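Local coordinates for protein AHL synthase (Burkholderia glumae, PDB 3P2F) that probably makes N-acyl-homoserine lactone quorum-sensing signals from S-adenosyl-L-methionine and a fatty acyl group carried on acyl carrier protein, at residues G66-L71 with W98-F103; R75-Q80 with Q138-T143. The protein carries 3 engineered substitutions. All coordinates share one frame; numbering follows the deposited sequence.

Interaction 1: residues G66-L71 with W98-F103; sequences GCARLL and WELSRF
Arg69 reaches along the sheet surface to Ser101, its partner in an antiparallel hydrogen-bonded pair. The arginine chain runs out with CG anti to the backbone N (chi1 176°) and bends at chi3 (74°), which brings NE to 3.0 Å from Ser101 OG, almost in the guanidinium plane; NH2 of Arg69 adds a weak second bond to the same oxygen. Arg102 lies alongside, its CD over one face of the Arg69 guanidinium, toward its rim, the two guanidinium planes about 30° apart. The close approach of Arg69 NH2 and Arg102 NH1, 3.9 Å apart, is probably offset by acidic partners: Arg69 NH1 forms salt bridges with Asp45 and Asp48, Arg102 NH2 with Glu43. The strands 64-72 and 97-105 are central neighbours in the mixed sheet of the autoinducer synthase fold, related to that of the acetyltransferases. Leu71 and Glu99 continue the ladder, Glu99 N giving a 2.7 Å bond to Leu71 O. Leu71 CD1 lies beside Glu99 OE1, which is weakly bonded to Leu78 N, while OE2 is hydrogen-bonded to Leu79 N at the start of helix 78-82. On the reverse face, Leu70 CB meets Trp98 CE3 at 3.9 Å and Leu70 CD1 meets Leu100 CD2. Ala68 CB touches the Phe103 ring edge at CD1.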
loop_
_atom_site.group_PDB
_atom_site.type_symbol
_atom_site.label_atom_id
_atom_site.label_comp_id
_atom_site.label_asym_id
_atom_site.label_seq_id
_atom_site.Cartn_x
_atom_site.Cartn_y
_atom_site.Cartn_z
ATOM N N GLY A 66 5.237 -10.575 -2.816
ATOM C CA GLY A 66 4.880 -9.183 -2.617
ATOM C C GLY A 66 3.415 -9.040 -2.245
ATOM O O GLY A 66 2.607 -9.909 -2.565
ATOM N N CYS A 67 3.069 -7.958 -1.554
ATOM C CA CYS A 67 1.682 -7.733 -1.178
ATOM C C CYS A 67 1.420 -6.263 -0.900
ATOM O O CYS A 67 2.346 -5.482 -0.670
ATOM C CB CYS A 67 1.295 -8.567 0.050
ATOM S SG CYS A 67 1.981 -8.015 1.644
ATOM N N ALA A 68 0.146 -5.894 -0.943
ATOM C CA ALA A 68 -0.280 -4.530 -0.684
ATOM C C ALA A 68 -1.757 -4.542 -0.349
ATOM O O ALA A 68 -2.511 -5.385 -0.833
ATOM C CB ALA A 68 -0.025 -3.647 -1.888
ATOM N N ARG A 69 -2.158 -3.603 0.490
ATOM C CA ARG A 69 -3.542 -3.497 0.911
ATOM C C ARG A 69 -4.038 -2.077 0.678
ATOM O O ARG A 69 -3.441 -1.115 1.169
ATOM C CB ARG A 69 -3.664 -3.862 2.398
ATOM C CG ARG A 69 -5.056 -3.698 2.966
ATOM C CD ARG A 69 -5.167 -4.286 4.367
ATOM N NE ARG A 69 -4.507 -3.469 5.380
ATOM C CZ ARG A 69 -4.445 -3.794 6.669
ATOM N NH1 ARG A 69 -5.003 -4.923 7.095
ATOM N NH2 ARG A 69 -3.845 -2.985 7.535
ATOM N N LEU A 70 -5.122 -1.957 -0.088
ATOM C CA LEU A 70 -5.723 -0.661 -0.383
ATOM C C LEU A 70 -7.073 -0.539 0.317
ATOM O O LEU A 70 -7.850 -1.495 0.354
ATOM C CB LEU A 70 -5.917 -0.480 -1.891
ATOM C CG LEU A 70 -4.720 -0.065 -2.752
ATOM C CD1 LEU A 70 -4.042 1.122 -2.104
ATOM C CD2 LEU A 70 -3.746 -1.206 -2.902
ATOM N N LEU A 71 -7.347 0.643 0.862
ATOM C CA LEU A 71 -8.596 0.915 1.565
ATOM C C LEU A 71 -9.093 2.321 1.273
ATOM O O LEU A 71 -8.297 3.250 1.173
ATOM C CB LEU A 71 -8.400 0.795 3.079
ATOM C CG LEU A 71 -8.182 -0.577 3.712
ATOM C CD1 LEU A 71 -7.851 -0.390 5.187
ATOM C CD2 LEU A 71 -9.431 -1.437 3.542
ATOM N N TRP A 98 -7.109 7.164 -1.036
ATOM C CA TRP A 98 -7.134 5.774 -0.590
ATOM C C TRP A 98 -5.875 5.562 0.242
ATOM O O TRP A 98 -4.856 6.214 0.001
ATOM C CB TRP A 98 -7.135 4.804 -1.781
ATOM C CG TRP A 98 -8.492 4.588 -2.374
ATOM C CD1 TRP A 98 -9.313 5.542 -2.903
ATOM C CD2 TRP A 98 -9.217 3.353 -2.440
ATOM N NE1 TRP A 98 -10.503 4.981 -3.286
ATOM C CE2 TRP A 98 -10.474 3.639 -3.014
ATOM C CE3 TRP A 98 -8.927 2.034 -2.066
ATOM C CZ2 TRP A 98 -11.446 2.657 -3.227
ATOM C CZ3 TRP A 98 -9.894 1.051 -2.279
ATOM C CH2 TRP A 98 -11.143 1.373 -2.856
ATOM N N GLU A 99 -5.956 4.659 1.218
ATOM C CA GLU A 99 -4.829 4.351 2.089
ATOM C C GLU A 99 -4.063 3.130 1.608
ATOM O O GLU A 99 -4.649 2.106 1.258
ATOM C CB GLU A 99 -5.286 4.075 3.528
ATOM C CG GLU A 99 -4.119 3.636 4.419
ATOM C CD GLU A 99 -4.546 3.053 5.748
ATOM O OE1 GLU A 99 -5.315 2.064 5.743
ATOM O OE2 GLU A 99 -4.103 3.575 6.798
ATOM N N LEU A 100 -2.743 3.239 1.614
ATOM C CA LEU A 100 -1.889 2.138 1.201
ATOM C C LEU A 100 -1.255 1.619 2.481
ATOM O O LEU A 100 -0.661 2.392 3.228
ATOM C CB LEU A 100 -0.801 2.651 0.252
ATOM C CG LEU A 100 0.029 1.706 -0.622
ATOM C CD1 LEU A 100 1.504 1.914 -0.313
ATOM C CD2 LEU A 100 -0.379 0.260 -0.407
ATOM N N SER A 101 -1.410 0.329 2.761
ATOM C CA SER A 101 -0.795 -0.240 3.959
ATOM C C SER A 101 -0.351 -1.673 3.674
ATOM O O SER A 101 -0.617 -2.199 2.593
ATOM C CB SER A 101 -1.772 -0.206 5.139
ATOM O OG SER A 101 -2.916 -0.999 4.899
ATOM N N ARG A 102 0.335 -2.296 4.628
ATOM C CA ARG A 102 0.786 -3.675 4.449
ATOM C C ARG A 102 1.473 -3.827 3.104
ATOM O O ARG A 102 1.225 -4.788 2.375
ATOM C CB ARG A 102 -0.412 -4.617 4.508
ATOM C CG ARG A 102 -0.497 -5.455 5.753
ATOM C CD ARG A 102 -0.181 -4.646 6.975
ATOM N NE ARG A 102 -0.429 -5.389 8.201
ATOM C CZ ARG A 102 -0.565 -4.809 9.385
ATOM N NH1 ARG A 102 -0.468 -3.490 9.482
ATOM N NH2 ARG A 102 -0.823 -5.537 10.461
ATOM N N PHE A 103 2.333 -2.871 2.776
ATOM C CA PHE A 103 3.037 -2.883 1.506
ATOM C C PHE A 103 4.413 -3.526 1.666
ATOM O O PHE A 103 5.205 -3.104 2.509
ATOM C CB PHE A 103 3.184 -1.453 0.995
ATOM C CG PHE A 103 3.802 -1.355 -0.366
ATOM C CD1 PHE A 103 3.053 -1.629 -1.503
ATOM C CD2 PHE A 103 5.140 -0.985 -0.510
ATOM C CE1 PHE A 103 3.622 -1.534 -2.778
ATOM C CE2 PHE A 103 5.720 -0.887 -1.777
ATOM C CZ PHE A 103 4.957 -1.162 -2.916
#

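Interaction 2: residues R75-Q80 with Q138-T143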
loop_
_atom_site.group_PDB
_atom_site.type_symbol
_atom_site.label_atom_id
_atom_site.label_comp_id
_atom_site.label_asym_id
_atom_site.label_seq_id
_atom_site.Cartn_x
_atom_site.Cartn_y
_atom_site.Cartn_z
ATOM N N ARG A 75 -13.915 4.995 4.687
ATOM C CA ARG A 75 -14.203 3.862 5.555
ATOM C C ARG A 75 -13.061 3.807 6.556
ATOM O O ARG A 75 -12.003 4.386 6.328
ATOM C CB ARG A 75 -14.262 2.560 4.753
ATOM C CG ARG A 75 -15.417 2.483 3.776
ATOM C CD ARG A 75 -16.736 2.676 4.493
ATOM N NE ARG A 75 -16.777 1.918 5.741
ATOM C CZ ARG A 75 -17.870 1.748 6.481
ATOM N NH1 ARG A 75 -19.025 2.284 6.098
ATOM N NH2 ARG A 75 -17.803 1.043 7.605
ATOM N N PRO A 76 -13.256 3.106 7.678
ATOM C CA PRO A 76 -12.207 3.012 8.696
ATOM C C PRO A 76 -10.871 2.518 8.151
ATOM O O PRO A 76 -10.825 1.549 7.387
ATOM C CB PRO A 76 -12.798 2.037 9.709
ATOM C CG PRO A 76 -14.302 2.260 9.563
ATOM C CD PRO A 76 -14.454 2.340 8.072
ATOM N N TYR A 77 -9.785 3.194 8.520
ATOM C CA TYR A 77 -8.469 2.753 8.088
ATOM C C TYR A 77 -7.386 2.909 9.155
ATOM O O TYR A 77 -7.547 3.640 10.132
ATOM C CB TYR A 77 -8.050 3.405 6.752
ATOM C CG TYR A 77 -7.883 4.911 6.719
ATOM C CD1 TYR A 77 -8.991 5.759 6.645
ATOM C CD2 TYR A 77 -6.605 5.487 6.668
ATOM C CE1 TYR A 77 -8.837 7.149 6.508
ATOM C CE2 TYR A 77 -6.439 6.866 6.534
ATOM C CZ TYR A 77 -7.563 7.690 6.451
ATOM O OH TYR A 77 -7.406 9.047 6.287
ATOM N N LEU A 78 -6.296 2.177 8.955
ATOM C CA LEU A 78 -5.157 2.125 9.868
ATOM C C LEU A 78 -4.548 3.462 10.314
ATOM O O LEU A 78 -4.408 3.714 11.508
ATOM C CB LEU A 78 -4.084 1.231 9.237
ATOM C CG LEU A 78 -2.832 0.849 10.024
ATOM C CD1 LEU A 78 -3.204 0.076 11.280
ATOM C CD2 LEU A 78 -1.943 0.006 9.128
ATOM N N LEU A 79 -4.187 4.317 9.364
ATOM C CA LEU A 79 -3.590 5.617 9.685
ATOM C C LEU A 79 -4.547 6.442 10.562
ATOM O O LEU A 79 -4.171 6.975 11.609
ATOM C CB LEU A 79 -3.305 6.380 8.387
ATOM C CG LEU A 79 -2.135 7.363 8.283
ATOM C CD1 LEU A 79 -2.451 8.355 7.182
ATOM C CD2 LEU A 79 -1.885 8.092 9.584
ATOM N N GLN A 80 -5.791 6.537 10.112
ATOM C CA GLN A 80 -6.834 7.285 10.800
ATOM C C GLN A 80 -7.066 6.939 12.276
ATOM O O GLN A 80 -7.096 7.837 13.117
ATOM C CB GLN A 80 -8.140 7.123 10.024
ATOM C CG GLN A 80 -9.386 7.669 10.691
ATOM C CD GLN A 80 -10.634 7.224 9.950
ATOM O OE1 GLN A 80 -10.901 6.029 9.845
ATOM N NE2 GLN A 80 -11.393 8.179 9.418
ATOM N N GLN A 138 -4.986 10.406 -4.862
ATOM C CA GLN A 138 -3.835 10.347 -3.973
ATOM C C GLN A 138 -3.867 9.092 -3.115
ATOM O O GLN A 138 -4.921 8.497 -2.898
ATOM C CB GLN A 138 -3.818 11.551 -3.020
ATOM C CG GLN A 138 -3.444 12.885 -3.628
ATOM C CD GLN A 138 -3.468 13.994 -2.592
ATOM O OE1 GLN A 138 -4.521 14.334 -2.056
ATOM N NE2 GLN A 138 -2.302 14.549 -2.290
ATOM N N LEU A 139 -2.693 8.704 -2.633
ATOM C CA LEU A 139 -2.563 7.575 -1.732
ATOM C C LEU A 139 -1.906 8.137 -0.477
ATOM O O LEU A 139 -1.078 9.046 -0.553
ATOM C CB LEU A 139 -1.673 6.476 -2.322
ATOM C CG LEU A 139 -2.203 5.729 -3.548
ATOM C CD1 LEU A 139 -1.240 4.610 -3.886
ATOM C CD2 LEU A 139 -3.605 5.176 -3.269
ATOM N N ILE A 140 -2.301 7.616 0.678
ATOM C CA ILE A 140 -1.718 8.046 1.931
ATOM C C ILE A 140 -1.534 6.797 2.769
ATOM O O ILE A 140 -2.316 5.853 2.665
ATOM C CB ILE A 140 -2.630 9.052 2.679
ATOM C CG1 ILE A 140 -1.845 9.700 3.823
ATOM C CG2 ILE A 140 -3.876 8.346 3.228
ATOM C CD1 ILE A 140 -2.535 10.907 4.429
ATOM N N GLY A 141 -0.484 6.779 3.578
ATOM C CA GLY A 141 -0.246 5.629 4.426
ATOM C C GLY A 141 1.019 5.774 5.242
ATOM O O GLY A 141 1.919 6.543 4.878
ATOM N N VAL A 142 1.076 5.056 6.362
ATOM C CA VAL A 142 2.253 5.079 7.216
ATOM C C VAL A 142 3.302 4.337 6.416
ATOM O O VAL A 142 3.077 3.209 5.981
ATOM C CB VAL A 142 2.012 4.342 8.547
ATOM C CG1 VAL A 142 3.299 4.302 9.359
ATOM C CG2 VAL A 142 0.906 5.039 9.328
ATOM N N THR A 143 4.447 4.973 6.220
ATOM C CA THR A 143 5.501 4.379 5.428
ATOM C C THR A 143 6.844 4.362 6.130
ATOM O O THR A 143 7.214 5.309 6.822
ATOM C CB THR A 143 5.667 5.149 4.107
ATOM O OG1 THR A 143 4.392 5.260 3.462
ATOM C CG2 THR A 143 6.651 4.439 3.185
#
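The Tyr77 ring meets Ile140 obliquely, its CE2 lying 4.4 Å from Ile140 CG2. Gln80 CB sits over the centre of one ring face, and Arg75 O lies at the ring edge, in plane. This is helix-on-sheet packing in the acetyltransferase-like autoinducer synthase fold: the short helix 78-82, with Tyr77 as its N-cap residue, rests against strand 138-144. At the start of the helix, Tyr77 N makes a weak hydrogen bond to Gln80 OE1, so the glutamine that packs on the ring also folds back to the N-cap backbone. The phenol hydroxyl is hydrogen-bonded to the carbonyl of Pro92, which ties the far end of the ring to the chain leading into strand 97-105.

Leu79 carries most of the apolar contact, and its two branches divide the work. Leu79 CD1 lies against the CG1-CD1 arm of Ile140, 3.7 Å from Ile140 CG1 and 3.8 Å from Ile140 CD1, with the two side chains crossing at about a right angle. With chi1 -168° and chi2 168° the isoleucine chain is extended, which takes its CD1 toward Leu79, while CG2 is the branch nearest the Tyr77 ring. The other leucine branch, CD2, leans on Val142. Ile140 and Val142 thus grip the leucine from two positions on one strand, with Gly141 between them. On the valine a single methyl does the touching: Val142 CG2 lies 4.0 Å from Leu79 CG and 4.1 Å from Leu79 CD2.

From the N terminus, the chain runs along strand 64-72, turns into helix 78-82, returns through strand 97-105 and, after helix 120-132, enters strand 138-144. Interaction 1 closes the loop between the first two of these strands, with helix 78-82 inside it. Interaction 2 starts within that loop and closes a longer one onto strand 138-144, so the two contacts cross along the chain. Strand 97-105 lies between its antiparallel neighbour 64-72 and its parallel neighbour 138-144, and the Leu100 N to Ile140 O bond (2.8 Å) joins the contacts through the sheet. Glu99 OE2 joins them again, reaching Leu79 N at 2.7 Å and tying the helix start to the central strand.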